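PDB 5MUM: Bacint_00347 from Bacteroides intestinalis DSM 17393, which probably acts as a rhamnosidase-type glycoside hydrolase, built on a beta-propeller fold and belonging to a family with an unusual active-site location. Local coordinates for residues R27-G32 with G71-N76; G66-G71 with L110-H115; Q79-R84 with Y128-G133. All blocks are in the same frame, centred on the assembly; numbering follows the deposited sequence.

Contact 1: R27-G32 with G71-N76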
loop_
_atom_site.group_PDB
_atom_site.type_symbol
_atom_site.label_atom_id
_atom_site.label_comp_id
_atom_site.label_asym_id
_atom_site.label_seq_id
_atom_site.Cartn_x
_atom_site.Cartn_y
_atom_site.Cartn_z
ATOM N N ARG A 27 3.711 10.455 19.124
ATOM C CA ARG A 27 4.236 9.458 20.054
ATOM C C ARG A 27 4.778 8.243 19.325
ATOM O O ARG A 27 4.137 7.723 18.417
ATOM C CB ARG A 27 3.073 9.048 20.930
ATOM C CG ARG A 27 3.327 8.039 22.014
ATOM C CD ARG A 27 2.130 8.114 22.945
ATOM N NE ARG A 27 2.031 6.969 23.829
ATOM C CZ ARG A 27 1.055 6.053 23.832
ATOM N NH1 ARG A 27 0.040 6.050 22.963
ATOM N NH2 ARG A 27 1.116 5.091 24.731
ATOM N N LEU A 28 5.957 7.799 19.722
ATOM C CA LEU A 28 6.597 6.626 19.143
ATOM C C LEU A 28 6.370 5.479 20.113
ATOM O O LEU A 28 6.867 5.530 21.216
ATOM C CB LEU A 28 8.079 6.922 18.991
ATOM C CG LEU A 28 8.859 6.293 17.879
ATOM C CD1 LEU A 28 8.278 6.570 16.503
ATOM C CD2 LEU A 28 10.291 6.798 17.977
ATOM N N VAL A 29 5.608 4.467 19.725
ATOM C CA VAL A 29 5.293 3.351 20.620
ATOM C C VAL A 29 6.082 2.144 20.180
ATOM O O VAL A 29 5.820 1.566 19.108
ATOM C CB VAL A 29 3.785 3.035 20.597
ATOM C CG1 VAL A 29 3.449 1.884 21.544
ATOM C CG2 VAL A 29 2.981 4.277 20.930
ATOM N N GLU A 30 7.027 1.721 21.010
ATOM C CA GLU A 30 7.870 0.591 20.652
ATOM C C GLU A 30 7.088 -0.713 20.674
ATOM O O GLU A 30 6.252 -0.934 21.564
ATOM C CB GLU A 30 9.089 0.532 21.584
ATOM C CG GLU A 30 10.128 -0.507 21.189
ATOM C CD GLU A 30 11.462 -0.287 21.906
ATOM O OE1 GLU A 30 11.524 0.553 22.834
ATOM O OE2 GLU A 30 12.459 -0.924 21.524
ATOM N N VAL A 31 7.343 -1.557 19.680
ATOM C CA VAL A 31 6.689 -2.839 19.568
ATOM C C VAL A 31 7.681 -3.933 19.917
ATOM O O VAL A 31 7.491 -4.682 20.878
ATOM C CB VAL A 31 6.119 -3.057 18.158
ATOM C CG1 VAL A 31 5.412 -4.402 18.068
ATOM C CG2 VAL A 31 5.179 -1.920 17.793
ATOM N N GLY A 32 8.743 -4.041 19.134
ATOM C CA GLY A 32 9.701 -5.133 19.279
ATOM C C GLY A 32 10.682 -5.055 18.136
ATOM O O GLY A 32 10.449 -4.314 17.162
ATOM N N GLY A 71 1.416 -9.023 16.414
ATOM C CA GLY A 71 1.192 -8.319 17.644
ATOM C C GLY A 71 -0.160 -7.695 17.721
ATOM O O GLY A 71 -0.798 -7.434 16.719
ATOM N N LYS A 72 -0.588 -7.437 18.948
ATOM C CA LYS A 72 -1.790 -6.687 19.163
ATOM C C LYS A 72 -1.710 -5.871 20.439
ATOM O O LYS A 72 -0.955 -6.221 21.357
ATOM C CB LYS A 72 -2.980 -7.610 19.195
ATOM C CG LYS A 72 -3.194 -8.452 20.446
ATOM C CD LYS A 72 -4.415 -9.332 20.191
ATOM C CE LYS A 72 -5.245 -9.649 21.411
ATOM N NZ LYS A 72 -6.700 -9.839 21.093
ATOM N N ARG A 73 -2.475 -4.787 20.471
ATOM C CA ARG A 73 -2.603 -3.978 21.670
ATOM C C ARG A 73 -3.990 -3.389 21.718
ATOM O O ARG A 73 -4.697 -3.335 20.707
ATOM C CB ARG A 73 -1.590 -2.850 21.703
ATOM C CG ARG A 73 -1.748 -1.846 20.544
ATOM C CD ARG A 73 -1.058 -0.561 20.852
ATOM N NE ARG A 73 -1.106 0.377 19.727
ATOM C CZ ARG A 73 -0.797 1.658 19.803
ATOM N NH1 ARG A 73 -0.435 2.188 20.968
ATOM N NH2 ARG A 73 -0.831 2.426 18.712
ATOM N N LYS A 74 -4.378 -2.932 22.901
ATOM C CA LYS A 74 -5.464 -1.979 22.983
ATOM C C LYS A 74 -4.932 -0.654 22.463
ATOM O O LYS A 74 -3.821 -0.244 22.824
ATOM C CB LYS A 74 -5.948 -1.816 24.424
ATOM C CG LYS A 74 -6.539 -3.084 24.999
ATOM C CD LYS A 74 -7.774 -3.507 24.227
ATOM C CE LYS A 74 -8.715 -4.334 25.101
ATOM N NZ LYS A 74 -9.582 -5.221 24.268
ATOM N N LEU A 75 -5.730 0.031 21.647
ATOM C CA LEU A 75 -5.342 1.347 21.139
ATOM C C LEU A 75 -4.962 2.335 22.243
ATOM O O LEU A 75 -4.086 3.151 22.051
ATOM C CB LEU A 75 -6.465 1.970 20.323
ATOM C CG LEU A 75 -6.562 1.603 18.850
ATOM C CD1 LEU A 75 -7.858 2.199 18.321
ATOM C CD2 LEU A 75 -5.360 2.128 18.082
ATOM N N ASN A 76 -5.624 2.271 23.389
ATOM C CA ASN A 76 -5.181 3.083 24.540
ATOM C C ASN A 76 -3.679 2.891 24.790
ATOM O O ASN A 76 -2.856 3.824 24.681
ATOM C CB ASN A 76 -5.909 2.641 25.820
ATOM C CG ASN A 76 -7.397 2.846 25.755
ATOM O OD1 ASN A 76 -8.155 2.146 26.433
ATOM N ND2 ASN A 76 -7.833 3.802 24.939
#

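Contact 2: G66-G71 with L110-H115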
loop_
_atom_site.group_PDB
_atom_site.type_symbol
_atom_site.label_atom_id
_atom_site.label_comp_id
_atom_site.label_asym_id
_atom_site.label_seq_id
_atom_site.Cartn_x
_atom_site.Cartn_y
_atom_site.Cartn_z
ATOM N N GLY A 66 13.847 -13.597 10.946
ATOM C CA GLY A 66 13.070 -13.835 9.743
ATOM C C GLY A 66 11.737 -14.448 10.007
ATOM O O GLY A 66 11.066 -14.819 9.057
ATOM N N TYR A 67 11.344 -14.601 11.289
ATOM C CA TYR A 67 10.018 -15.123 11.605
ATOM C C TYR A 67 8.988 -14.040 11.525
ATOM O O TYR A 67 9.221 -12.933 11.988
ATOM C CB TYR A 67 9.924 -15.763 13.002
ATOM C CG TYR A 67 10.656 -17.041 13.062
ATOM C CD1 TYR A 67 12.018 -17.052 13.269
ATOM C CD2 TYR A 67 9.994 -18.262 12.859
ATOM C CE1 TYR A 67 12.732 -18.243 13.274
ATOM C CE2 TYR A 67 10.690 -19.464 12.874
ATOM C CZ TYR A 67 12.064 -19.445 13.091
ATOM O OH TYR A 67 12.787 -20.617 13.118
ATOM N N LEU A 68 7.834 -14.434 11.000
ATOM C CA LEU A 68 6.635 -13.619 11.030
ATOM C C LEU A 68 6.155 -13.519 12.450
ATOM O O LEU A 68 5.810 -14.551 13.060
ATOM C CB LEU A 68 5.555 -14.252 10.162
ATOM C CG LEU A 68 4.122 -13.713 10.273
ATOM C CD1 LEU A 68 4.125 -12.276 9.868
ATOM C CD2 LEU A 68 3.240 -14.528 9.359
ATOM N N VAL A 69 6.132 -12.288 12.953
ATOM C CA VAL A 69 5.607 -11.952 14.252
ATOM C C VAL A 69 4.282 -11.234 14.077
ATOM O O VAL A 69 4.139 -10.380 13.168
ATOM C CB VAL A 69 6.581 -11.027 15.023
ATOM C CG1 VAL A 69 5.989 -10.560 16.354
ATOM C CG2 VAL A 69 7.903 -11.745 15.235
ATOM N N LEU A 70 3.329 -11.578 14.943
ATOM C CA LEU A 70 2.040 -10.885 15.052
ATOM C C LEU A 70 1.970 -10.218 16.393
ATOM O O LEU A 70 2.429 -10.777 17.397
ATOM C CB LEU A 70 0.873 -11.834 14.987
ATOM C CG LEU A 70 0.782 -12.706 13.754
ATOM C CD1 LEU A 70 -0.335 -13.702 13.884
ATOM C CD2 LEU A 70 0.621 -11.788 12.546
ATOM N N GLY A 71 1.416 -9.023 16.414
ATOM C CA GLY A 71 1.192 -8.319 17.644
ATOM C C GLY A 71 -0.160 -7.695 17.721
ATOM O O GLY A 71 -0.798 -7.434 16.719
ATOM N N LEU A 110 -3.593 -13.355 6.774
ATOM C CA LEU A 110 -2.173 -13.047 6.604
ATOM C C LEU A 110 -1.745 -13.623 5.300
ATOM O O LEU A 110 -2.089 -14.756 5.006
ATOM C CB LEU A 110 -1.339 -13.737 7.682
ATOM C CG LEU A 110 -0.989 -12.995 8.952
ATOM C CD1 LEU A 110 -0.134 -11.800 8.626
ATOM C CD2 LEU A 110 -2.250 -12.623 9.745
ATOM N N SER A 111 -0.976 -12.857 4.542
ATOM C CA SER A 111 -0.383 -13.349 3.341
ATOM C C SER A 111 1.022 -12.782 3.239
ATOM O O SER A 111 1.272 -11.608 3.529
ATOM C CB SER A 111 -1.220 -12.978 2.132
ATOM O OG SER A 111 -0.799 -13.697 0.996
ATOM N N PHE A 112 1.967 -13.630 2.904
ATOM C CA PHE A 112 3.349 -13.239 3.118
ATOM C C PHE A 112 4.320 -14.005 2.264
ATOM O O PHE A 112 4.018 -15.080 1.741
ATOM C CB PHE A 112 3.716 -13.429 4.596
ATOM C CG PHE A 112 3.332 -14.771 5.130
ATOM C CD1 PHE A 112 2.062 -14.997 5.624
ATOM C CD2 PHE A 112 4.222 -15.838 5.073
ATOM C CE1 PHE A 112 1.687 -16.264 6.059
ATOM C CE2 PHE A 112 3.861 -17.093 5.523
ATOM C CZ PHE A 112 2.584 -17.303 6.035
ATOM N N ASP A 113 5.490 -13.413 2.136
ATOM C CA ASP A 113 6.699 -14.102 1.685
ATOM C C ASP A 113 6.640 -14.558 0.213
ATOM O O ASP A 113 6.953 -15.725 -0.100
ATOM C CB ASP A 113 7.039 -15.282 2.623
ATOM C CG ASP A 113 8.407 -15.884 2.328
ATOM O OD1 ASP A 113 9.303 -15.143 1.838
ATOM O OD2 ASP A 113 8.577 -17.091 2.583
ATOM N N HIS A 114 6.239 -13.653 -0.676
ATOM C CA HIS A 114 6.190 -13.958 -2.090
ATOM C C HIS A 114 7.091 -13.077 -2.924
ATOM O O HIS A 114 7.179 -11.850 -2.742
ATOM C CB HIS A 114 4.822 -13.762 -2.671
ATOM C CG HIS A 114 3.703 -14.188 -1.809
ATOM N ND1 HIS A 114 3.111 -15.427 -1.909
ATOM C CD2 HIS A 114 2.965 -13.478 -0.929
ATOM C CE1 HIS A 114 2.079 -15.465 -1.080
ATOM N NE2 HIS A 114 1.973 -14.297 -0.477
ATOM N N HIS A 115 7.689 -13.705 -3.910
ATOM C CA HIS A 115 8.290 -12.989 -5.041
ATOM C C HIS A 115 8.210 -13.912 -6.237
ATOM O O HIS A 115 9.216 -14.479 -6.693
ATOM C CB HIS A 115 9.702 -12.516 -4.761
ATOM C CG HIS A 115 10.204 -11.513 -5.770
ATOM N ND1 HIS A 115 11.531 -11.171 -5.881
ATOM C CD2 HIS A 115 9.554 -10.812 -6.731
ATOM C CE1 HIS A 115 11.678 -10.282 -6.856
ATOM N NE2 HIS A 115 10.491 -10.037 -7.378
#

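Contact 3: Q79-R84 with Y128-G133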
loop_
_atom_site.group_PDB
_atom_site.type_symbol
_atom_site.label_atom_id
_atom_site.label_comp_id
_atom_site.label_asym_id
_atom_site.label_seq_id
_atom_site.Cartn_x
_atom_site.Cartn_y
_atom_site.Cartn_z
ATOM N N GLN A 79 1.218 -1.237 25.596
ATOM C CA GLN A 79 1.582 -2.604 25.899
ATOM C C GLN A 79 1.130 -3.521 24.763
ATOM O O GLN A 79 -0.076 -3.705 24.556
ATOM C CB GLN A 79 0.918 -3.049 27.206
ATOM N N TRP A 80 2.100 -4.053 24.022
ATOM C CA TRP A 80 1.823 -4.998 22.940
ATOM C C TRP A 80 1.934 -6.410 23.438
ATOM O O TRP A 80 2.809 -6.722 24.239
ATOM C CB TRP A 80 2.789 -4.793 21.786
ATOM C CG TRP A 80 2.551 -3.542 21.034
ATOM C CD1 TRP A 80 3.020 -2.284 21.323
ATOM C CD2 TRP A 80 1.776 -3.406 19.848
ATOM N NE1 TRP A 80 2.567 -1.385 20.402
ATOM C CE2 TRP A 80 1.819 -2.041 19.472
ATOM C CE3 TRP A 80 1.044 -4.302 19.066
ATOM C CZ2 TRP A 80 1.175 -1.558 18.350
ATOM C CZ3 TRP A 80 0.406 -3.815 17.927
ATOM C CH2 TRP A 80 0.475 -2.450 17.588
ATOM N N THR A 81 1.050 -7.270 22.955
ATOM C CA THR A 81 1.233 -8.698 23.055
ATOM C C THR A 81 1.734 -9.220 21.719
ATOM O O THR A 81 1.056 -9.048 20.716
ATOM C CB THR A 81 -0.097 -9.357 23.380
ATOM O OG1 THR A 81 -0.485 -8.903 24.674
ATOM C CG2 THR A 81 0.018 -10.852 23.405
ATOM N N LEU A 82 2.888 -9.882 21.734
ATOM C CA LEU A 82 3.551 -10.346 20.548
ATOM C C LEU A 82 3.567 -11.841 20.503
ATOM O O LEU A 82 3.709 -12.501 21.546
ATOM C CB LEU A 82 4.978 -9.841 20.519
ATOM C CG LEU A 82 5.138 -8.331 20.492
ATOM C CD1 LEU A 82 6.632 -8.033 20.475
ATOM C CD2 LEU A 82 4.423 -7.685 19.309
ATOM N N GLN A 83 3.403 -12.386 19.309
ATOM C CA GLN A 83 3.543 -13.818 19.119
ATOM C C GLN A 83 4.372 -14.075 17.877
ATOM O O GLN A 83 3.998 -13.655 16.771
ATOM C CB GLN A 83 2.167 -14.450 18.960
ATOM C CG GLN A 83 2.191 -15.934 18.704
ATOM C CD GLN A 83 2.748 -16.695 19.875
ATOM O OE1 GLN A 83 2.295 -16.501 21.004
ATOM N NE2 GLN A 83 3.746 -17.545 19.626
ATOM N N ARG A 84 5.461 -14.796 18.050
ATOM C CA ARG A 84 6.212 -15.294 16.929
ATOM C C ARG A 84 5.450 -16.475 16.351
ATOM O O ARG A 84 5.104 -17.413 17.069
ATOM C CB ARG A 84 7.589 -15.729 17.381
ATOM C CG ARG A 84 8.481 -16.080 16.230
ATOM C CD ARG A 84 9.737 -16.764 16.719
ATOM N NE ARG A 84 10.836 -15.829 16.610
ATOM C CZ ARG A 84 12.125 -16.151 16.776
ATOM N NH1 ARG A 84 12.475 -17.412 17.114
ATOM N NH2 ARG A 84 13.049 -15.198 16.612
ATOM N N TYR A 128 -9.425 -12.400 16.683
ATOM C CA TYR A 128 -8.624 -11.553 17.583
ATOM C C TYR A 128 -7.494 -12.280 18.279
ATOM O O TYR A 128 -7.091 -11.859 19.351
ATOM C CB TYR A 128 -9.546 -10.826 18.627
ATOM C CG TYR A 128 -10.680 -10.092 17.962
ATOM C CD1 TYR A 128 -10.416 -9.053 17.087
ATOM C CD2 TYR A 128 -12.010 -10.446 18.169
ATOM C CE1 TYR A 128 -11.440 -8.363 16.432
ATOM C CE2 TYR A 128 -13.053 -9.764 17.510
ATOM C CZ TYR A 128 -12.749 -8.717 16.658
ATOM O OH TYR A 128 -13.716 -8.021 15.966
ATOM N N THR A 129 -7.050 -13.388 17.712
ATOM C CA THR A 129 -6.050 -14.236 18.291
ATOM C C THR A 129 -4.816 -14.366 17.408
ATOM O O THR A 129 -4.941 -14.512 16.241
ATOM C CB THR A 129 -6.669 -15.637 18.601
ATOM O OG1 THR A 129 -7.850 -15.504 19.409
ATOM C CG2 THR A 129 -5.666 -16.504 19.261
ATOM N N LEU A 130 -3.649 -14.285 18.028
ATOM C CA LEU A 130 -2.366 -14.318 17.361
ATOM C C LEU A 130 -1.855 -15.734 17.227
ATOM O O LEU A 130 -0.916 -16.094 17.834
ATOM C CB LEU A 130 -1.357 -13.513 18.136
ATOM C CG LEU A 130 -1.765 -12.104 18.499
ATOM C CD1 LEU A 130 -0.659 -11.341 19.186
ATOM C CD2 LEU A 130 -2.321 -11.383 17.306
ATOM N N GLU A 131 -2.586 -16.541 16.535
ATOM C CA GLU A 131 -2.249 -17.892 16.312
ATOM C C GLU A 131 -2.736 -18.204 14.903
ATOM O O GLU A 131 -3.869 -18.147 14.634
ATOM C CB GLU A 131 -2.937 -18.747 17.349
ATOM C CG GLU A 131 -2.887 -20.231 17.123
ATOM C CD GLU A 131 -1.808 -20.879 17.928
ATOM O OE1 GLU A 131 -1.877 -20.858 19.138
ATOM O OE2 GLU A 131 -0.868 -21.381 17.344
ATOM N N LEU A 132 -1.822 -18.555 14.036
ATOM C CA LEU A 132 -2.182 -18.844 12.714
ATOM C C LEU A 132 -2.338 -20.316 12.353
ATOM O O LEU A 132 -1.595 -21.134 12.773
ATOM C CB LEU A 132 -1.192 -18.222 11.761
ATOM C CG LEU A 132 -0.943 -16.740 11.836
ATOM C CD1 LEU A 132 0.251 -16.344 10.990
ATOM C CD2 LEU A 132 -2.181 -16.061 11.256
ATOM N N GLY A 133 -3.335 -20.592 11.559
ATOM C CA GLY A 133 -3.532 -21.925 11.023
ATOM C C GLY A 133 -2.526 -22.255 9.948
ATOM O O GLY A 133 -1.562 -21.527 9.702
#

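Contact 1: R27-G32 with G71-N76
V29 and R73 meet across this contact. Both methyls of V29 reach the end of the arginine. CG1 of V29 lies 3.9 Å from NH1 of R73, and CG2 of V29 lies 4.0 Å from the same nitrogen. The branched valine therefore sets its two tips against a single guanidinium nitrogen, and the two side chains run obliquely to each other. R73 reaches V29 by a chain that starts with CG between the backbone N and the carbonyl carbon (chi1 62°) and is then extended to NE. R27 starts differently, with CG anti to the backbone N (chi1 -179°). Its guanidinium comes to rest over V29, whose CG2 stands 3.9 Å above the centre of the guanidinium plane.

Strand 27-34 is an edge strand of a blade that also holds the late strands 423-429 and 403-407. This is the Velcro closure of a beta-propeller, where both chain ends share one blade. Strand 67-74 belongs to the next blade.

The two arginines come close, with NH1 of R27 4.4 Å from NH1 of R73. E429, on strand 423-429 and outside both segments, bridges them. Its OE1 pairs with NH1 of R27 and its OE2 with NH2 of R73, which probably offsets the like charges. Q57 and the carbonyl of S77 take further N-H groups of R73, which should fix the rotation of its guanidinium. W80 packs on both V29 and R73. At the exposed end of the contact, the carbonyl O of N76 lies near the plane of the R27 guanidinium, at its edge, but 4.0 Å from NH1 of R27.

Contact 2: G66-G71 with L110-H115
L68 meets F112 and L110 in a buried contact between two neighbouring propeller blades. Its side chain can be followed outward. CB leaves strand 67-71 toward strand 110-112. CG is anti to the backbone N (chi1 168°), which carries the branch point across the gap. CB and CG themselves stay back from the opposing residues. At the fork, CD1 turns along its own strand and lies 4.4 Å from CD2 of L70. CD2 goes on to the aromatic ring. It comes 3.9 Å from CD1 of F112 and sits over one face of that ring, 16° off the normal to its centroid. This is a CH-pi contact, and the two side chains cross at about a right angle. The same CD2 of L68 also reaches CD1 of L110, at 4.4 Å.

L70 continues the packing two residues along. Its CD2 lies 4.0 Å from CD1 of L110, and CD2 and CG of L110 are almost as near. The two leucines slide past each other in opposite directions. The strands run at 153° to each other, and their axes come no closer than 10.4 Å. They belong to separate sheets, and side chains fill the distance between them. I98 adds to the same layer, touching L68, L110 and F112. Y87 meets the F112 ring obliquely.

One polar bond stays within 110-115: NE2 of H114 donates to OG of S111. What crosses the interface is aliphatic and aromatic carbon alone, so it is held by close packing and burial from water and not by directed polar bonds.

Contact 3: Q79-R84 with Y128-G133
L130 packs on T81 and Q83 in a surface contact between the outermost strand of one propeller blade, 81-85, and a loop that follows strand 121-123 of the next blade. The leucine is the main piece. Its CG is anti to the carbonyl carbon (chi1 -52°), which points CD1 at the strand, against the carbonyl of T81. There CD1 of L130 lies only 3.2 Å from the carbonyl O of T81, a tight approach of carbon to oxygen. The methyl CG2 of T81 is a looser neighbour, 4.3 Å from CD1 of L130.

Q83 takes the other end of the residue. Its CB lies 3.7 Å from CB of L130, and its CG comes 3.2 Å from the carbonyl O of L130. The amide then turns back. A bend at chi2 (65°) lets NE2 of Q83 donate to the carbonyl O of its own neighbour R84, at 2.9 Å and 161°. NE2 is thus used within the strand, while CB and CG of Q83 face the loop.

L130 is the centre of an inverse gamma turn, closed by a weak bond from E131 N to T129 O. From the middle of the turn it points its side chain toward the strand. L108 touches it from the blade to which the loop belongs. Blades set face to face around a central axis, with side chains filling the gap, are the mark of a beta-propeller; here a loop of the following blade does this near the outer strand.

All three contacts join neighbouring propeller blades, and the blade holding strands 67-74 and 81-85 takes part in each. Contact 1 faces the closing blade; contacts 2 and 3 face the following one. Contacts 1 and 2 share G71, and their centres lie about 19 Å apart. Contact 3 has its centre about 13 Å from each of the others. Backbone bonds tie it to both: Q83 N to L70 O at 2.7 Å, and T81 N to K72 O at 2.8 Å. K72 NZ also reaches Y128 O, at 2.7 Å. Contact 2 is the deepest, about 16 Å between its centre and that of the chain.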